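PDB 5U47: penicillin binding protein 2X, which probably acts as a penicillin-binding transpeptidase that cross-links peptidoglycan strands of the septal cell wall during division. Local coordinates for residues I52-S57 with A102-F107; Q74-V78 with A129-M134. The protein carries 1 engineered substitution. Residue numbers count along the deposited sequence, not the author numbering.

Interaction 1 (I52-S57 with A102-F107); sequences IYAIVS and AYQVSF
A strand can be held by a short antiparallel partner, as residues 102-107 hold the end of strand 42-55, the segments running 162° apart. Ala102 contributes little surface, its O 3.5 Å from Val56 CG2. At Tyr103 (phi/psi -98/-60) the ladder ends: because Val56 (-109/-9) leaves extended geometry, Val56 N (2.8 Å) and Ser57 N (3.2 Å) both donate to Tyr103 O. With chi1 t, the Tyr103 ring lies flat against Ser57, whose CB sits 3.4 Å from the ring centroid in a CH-pi contact. Gln104 forms a non-hydrogen-bonded pair with Ile55 (CA-CA 4.1 Å); its NE2 lies 3.5 Å from Ile55 CG1 but hydrogen-bonds to Leu203 O. Val105 makes the hydrogen-bonded pair with Ala54: Val105 N to Ala54 O 2.8 Å, Ala54 N to Val105 O 2.9 Å. Ser106 lies opposite Tyr53, CB 3.9 Å from Tyr53 CE2. Phe107, chi1 m, turns its ring edge to Ala54 CB (3.7 Å from Phe107 CE1). Strands 104-105 and 134-143 both pair antiparallel with 42-55 in a mixed sheet of the dimerisation-domain region. Backbone bonds fix the register, while Ala54 and Phe107 pack against Leu97.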
# COMPACT_ATOMS: atom_id res chain seq x y z
N ILE A 52 21.63 29.56 12.48
CA ILE A 52 22.17 30.93 12.47
C ILE A 52 23.69 30.94 12.28
O ILE A 52 24.41 30.13 12.86
CB ILE A 52 21.74 31.72 13.75
CG1 ILE A 52 22.10 33.21 13.60
CG2 ILE A 52 22.35 31.13 15.03
CD1 ILE A 52 21.60 34.08 14.73
N TYR A 53 24.15 31.86 11.43
CA TYR A 53 25.58 32.03 11.15
C TYR A 53 25.97 33.48 11.27
O TYR A 53 25.12 34.37 11.15
CB TYR A 53 25.92 31.56 9.73
CG TYR A 53 25.67 30.09 9.51
CD1 TYR A 53 24.39 29.63 9.16
CD2 TYR A 53 26.69 29.16 9.64
CE1 TYR A 53 24.15 28.29 8.96
CE2 TYR A 53 26.45 27.82 9.44
CZ TYR A 53 25.18 27.38 9.10
OH TYR A 53 24.93 26.03 8.91
N ALA A 54 27.25 33.71 11.50
CA ALA A 54 27.80 35.07 11.60
C ALA A 54 29.06 35.16 10.76
O ALA A 54 30.00 34.39 10.96
CB ALA A 54 28.09 35.42 13.06
N ILE A 55 29.06 36.05 9.77
CA ILE A 55 30.24 36.25 8.93
C ILE A 55 31.11 37.30 9.62
O ILE A 55 30.68 38.45 9.80
CB ILE A 55 29.88 36.69 7.50
CG1 ILE A 55 29.17 35.54 6.78
CG2 ILE A 55 31.16 37.10 6.75
CD1 ILE A 55 28.73 35.90 5.37
N VAL A 56 32.32 36.89 10.01
CA VAL A 56 33.27 37.77 10.72
C VAL A 56 34.48 38.22 9.90
O VAL A 56 35.24 39.07 10.35
CB VAL A 56 33.80 37.09 12.01
CG1 VAL A 56 32.66 36.86 13.00
CG2 VAL A 56 34.53 35.78 11.71
N SER A 57 34.65 37.65 8.70
CA SER A 57 35.80 38.00 7.85
C SER A 57 35.82 39.48 7.49
O SER A 57 34.82 40.02 7.01
CB SER A 57 35.80 37.20 6.54
OG SER A 57 36.90 37.57 5.73
N ALA A 102 38.63 32.25 10.78
CA ALA A 102 37.27 31.90 10.36
C ALA A 102 36.63 32.97 9.48
O ALA A 102 36.86 34.18 9.68
CB ALA A 102 36.40 31.64 11.57
N TYR A 103 35.82 32.53 8.52
CA TYR A 103 35.12 33.43 7.63
C TYR A 103 33.71 33.61 8.19
O TYR A 103 33.29 34.72 8.55
CB TYR A 103 35.08 32.87 6.19
CG TYR A 103 34.91 33.95 5.13
CD1 TYR A 103 33.70 34.62 4.97
CD2 TYR A 103 35.98 34.31 4.29
CE1 TYR A 103 33.54 35.61 4.00
CE2 TYR A 103 35.84 35.31 3.32
CZ TYR A 103 34.61 35.96 3.18
OH TYR A 103 34.44 36.94 2.22
N GLN A 104 33.00 32.48 8.29
CA GLN A 104 31.66 32.44 8.83
C GLN A 104 31.64 31.39 9.92
O GLN A 104 32.16 30.29 9.74
CB GLN A 104 30.67 32.05 7.72
CG GLN A 104 29.21 32.15 8.11
CD GLN A 104 28.27 31.81 6.96
OE1 GLN A 104 28.45 30.80 6.28
NE2 GLN A 104 27.26 32.65 6.74
N VAL A 105 31.03 31.74 11.05
CA VAL A 105 30.95 30.82 12.18
C VAL A 105 29.49 30.51 12.54
O VAL A 105 28.58 31.29 12.24
CB VAL A 105 31.69 31.38 13.41
CG1 VAL A 105 33.11 31.78 13.02
CG2 VAL A 105 30.95 32.57 14.02
N SER A 106 29.31 29.36 13.18
CA SER A 106 28.00 28.90 13.64
C SER A 106 27.96 28.96 15.17
O SER A 106 28.91 29.43 15.80
CB SER A 106 27.71 27.49 13.11
OG SER A 106 28.71 26.58 13.52
N PHE A 107 26.87 28.50 15.78
CA PHE A 107 26.70 28.61 17.22
C PHE A 107 26.16 27.35 17.90
O PHE A 107 25.43 27.43 18.90
CB PHE A 107 25.80 29.83 17.51
CG PHE A 107 26.41 31.14 17.09
CD1 PHE A 107 26.23 31.63 15.79
CD2 PHE A 107 27.19 31.87 17.97
CE1 PHE A 107 26.82 32.82 15.40
CE2 PHE A 107 27.78 33.07 17.58
CZ PHE A 107 27.59 33.55 16.30

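Interaction 2 (Q74-V78 with A129-M134); sequences QFDKV and AGIKGM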
# COMPACT_ATOMS: atom_id res chain seq x y z
N GLN A 74 30.39 45.40 17.79
CA GLN A 74 29.04 44.84 17.95
C GLN A 74 28.98 43.44 18.56
O GLN A 74 27.88 42.97 18.91
CB GLN A 74 28.36 44.77 16.58
CG GLN A 74 28.19 46.12 15.88
CD GLN A 74 27.97 45.94 14.40
OE1 GLN A 74 28.73 45.23 13.73
NE2 GLN A 74 26.94 46.59 13.87
N PHE A 75 30.11 42.74 18.67
CA PHE A 75 30.16 41.38 19.25
C PHE A 75 29.34 41.21 20.54
O PHE A 75 28.55 40.26 20.68
CB PHE A 75 31.63 40.99 19.51
CG PHE A 75 32.36 40.42 18.32
CD1 PHE A 75 31.98 40.71 17.00
CD2 PHE A 75 33.49 39.62 18.52
CE1 PHE A 75 32.69 40.17 15.93
CE2 PHE A 75 34.20 39.10 17.44
CZ PHE A 75 33.80 39.37 16.14
N ASP A 76 29.52 42.14 21.48
CA ASP A 76 28.83 42.12 22.77
C ASP A 76 27.31 42.25 22.64
O ASP A 76 26.58 41.62 23.39
CB ASP A 76 29.35 43.25 23.67
CG ASP A 76 28.74 43.22 25.07
OD1 ASP A 76 28.86 42.18 25.76
OD2 ASP A 76 28.15 44.24 25.48
N LYS A 77 26.85 43.10 21.72
CA LYS A 77 25.41 43.28 21.53
C LYS A 77 24.79 42.00 20.94
O LYS A 77 23.68 41.60 21.31
CB LYS A 77 25.10 44.51 20.68
CG LYS A 77 23.62 44.75 20.41
CD LYS A 77 22.78 44.73 21.69
CE LYS A 77 21.31 44.99 21.40
NZ LYS A 77 20.47 44.85 22.62
N VAL A 78 25.53 41.36 20.03
CA VAL A 78 25.10 40.09 19.44
C VAL A 78 24.96 39.04 20.55
O VAL A 78 23.99 38.27 20.55
CB VAL A 78 26.09 39.59 18.35
CG1 VAL A 78 25.72 38.18 17.88
CG2 VAL A 78 26.10 40.54 17.16
N ALA A 129 19.09 46.99 15.65
CA ALA A 129 20.38 47.29 16.31
C ALA A 129 21.50 47.69 15.33
O ALA A 129 22.63 47.91 15.74
CB ALA A 129 20.84 46.10 17.15
N GLY A 130 21.18 47.74 14.03
CA GLY A 130 22.17 48.13 13.02
C GLY A 130 23.32 47.14 12.84
O GLY A 130 24.40 47.53 12.42
N ILE A 131 23.08 45.87 13.13
CA ILE A 131 24.10 44.84 13.00
C ILE A 131 23.88 44.05 11.71
O ILE A 131 22.80 43.50 11.48
CB ILE A 131 24.07 43.87 14.20
CG1 ILE A 131 24.23 44.65 15.52
CG2 ILE A 131 25.16 42.82 14.07
CD1 ILE A 131 23.88 43.84 16.76
N LYS A 132 24.92 44.01 10.88
CA LYS A 132 24.94 43.28 9.62
C LYS A 132 25.84 42.07 9.78
O LYS A 132 26.65 42.04 10.70
CB LYS A 132 25.50 44.18 8.51
CG LYS A 132 24.56 45.31 8.12
CD LYS A 132 25.23 46.33 7.21
CE LYS A 132 24.18 47.25 6.58
NZ LYS A 132 23.28 47.88 7.58
N GLY A 133 25.69 41.09 8.90
CA GLY A 133 26.55 39.89 8.92
C GLY A 133 25.92 38.62 9.50
O GLY A 133 26.52 37.55 9.40
N MET A 134 24.75 38.75 10.13
CA MET A 134 24.06 37.58 10.69
C MET A 134 23.18 37.00 9.59
O MET A 134 22.59 37.76 8.82
CB MET A 134 23.22 37.95 11.92
CG MET A 134 24.02 38.64 13.02
SD MET A 134 25.40 37.66 13.67
CE MET A 134 24.52 36.27 14.40
O HOH W 1 25.33 48.01 15.66
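Gln74, in the first turn of helix 72-86, reaches across to the loop that leaves helix 116-128. Gln74 NE2 lies 3.1 Å from Gly130 O and 3.4 Å from Ile131 CA; Gln74 NE2 donates to a water at 2.8 Å that in turn donates to Ala129 O at 2.7 Å. The amide's other atom, OE1, accepts a hydrogen bond from Gln71 N, just before the helix. The polar bridge therefore meets the loop exactly where helix 116-128 ends in a Schellman motif, with Gly130 leaving helical geometry at positive phi (67°). This illustrates how a helix terminus can serve as a docking point: once the chain has turned, Ile131 can direct its side chain at the neighbouring helix before strand 134-143 begins. Lys77, one turn on from Gln74, meets Ile131 with the aliphatic part of its side chain, Lys77 CG lying 3.8 Å from Ile131 CD1, and Lys77 CE reaches 4.4 Å from Ala129 CB. Val78, whose N hydrogen-bonds to Gln74 O (3.1 Å), packs deeper. Val78 CG2 is 4.0 Å from Ile131 CG2 and Val78 CG1 is 4.1 Å from Met134 CE, while Thr93 and Leu97 of helix 90-97 also touch the Val78 side chain.

In the fold
Interactions 1 and 2 lie with their centres 12 Å apart, far from the centre of the chain, and their segments alternate along the sequence. Strand 42-55 joins them: interaction 1 pairs it with strand 104-105, while strand 134-143, entered from the loop of interaction 2, is also its antiparallel partner. A probable hydrogen bond from Ile55 N to Gly133 O (3.0 Å) and Met134 packing on Ile52 and Ala54 make the direct connection. Both are partly buried, but their chemistry differs. The sheet contact is extensive (612 Å²) and led by backbone hydrogen bonds; the helix-to-loop contact is smaller (296 Å²), relying on side chains and a water on its exposed side.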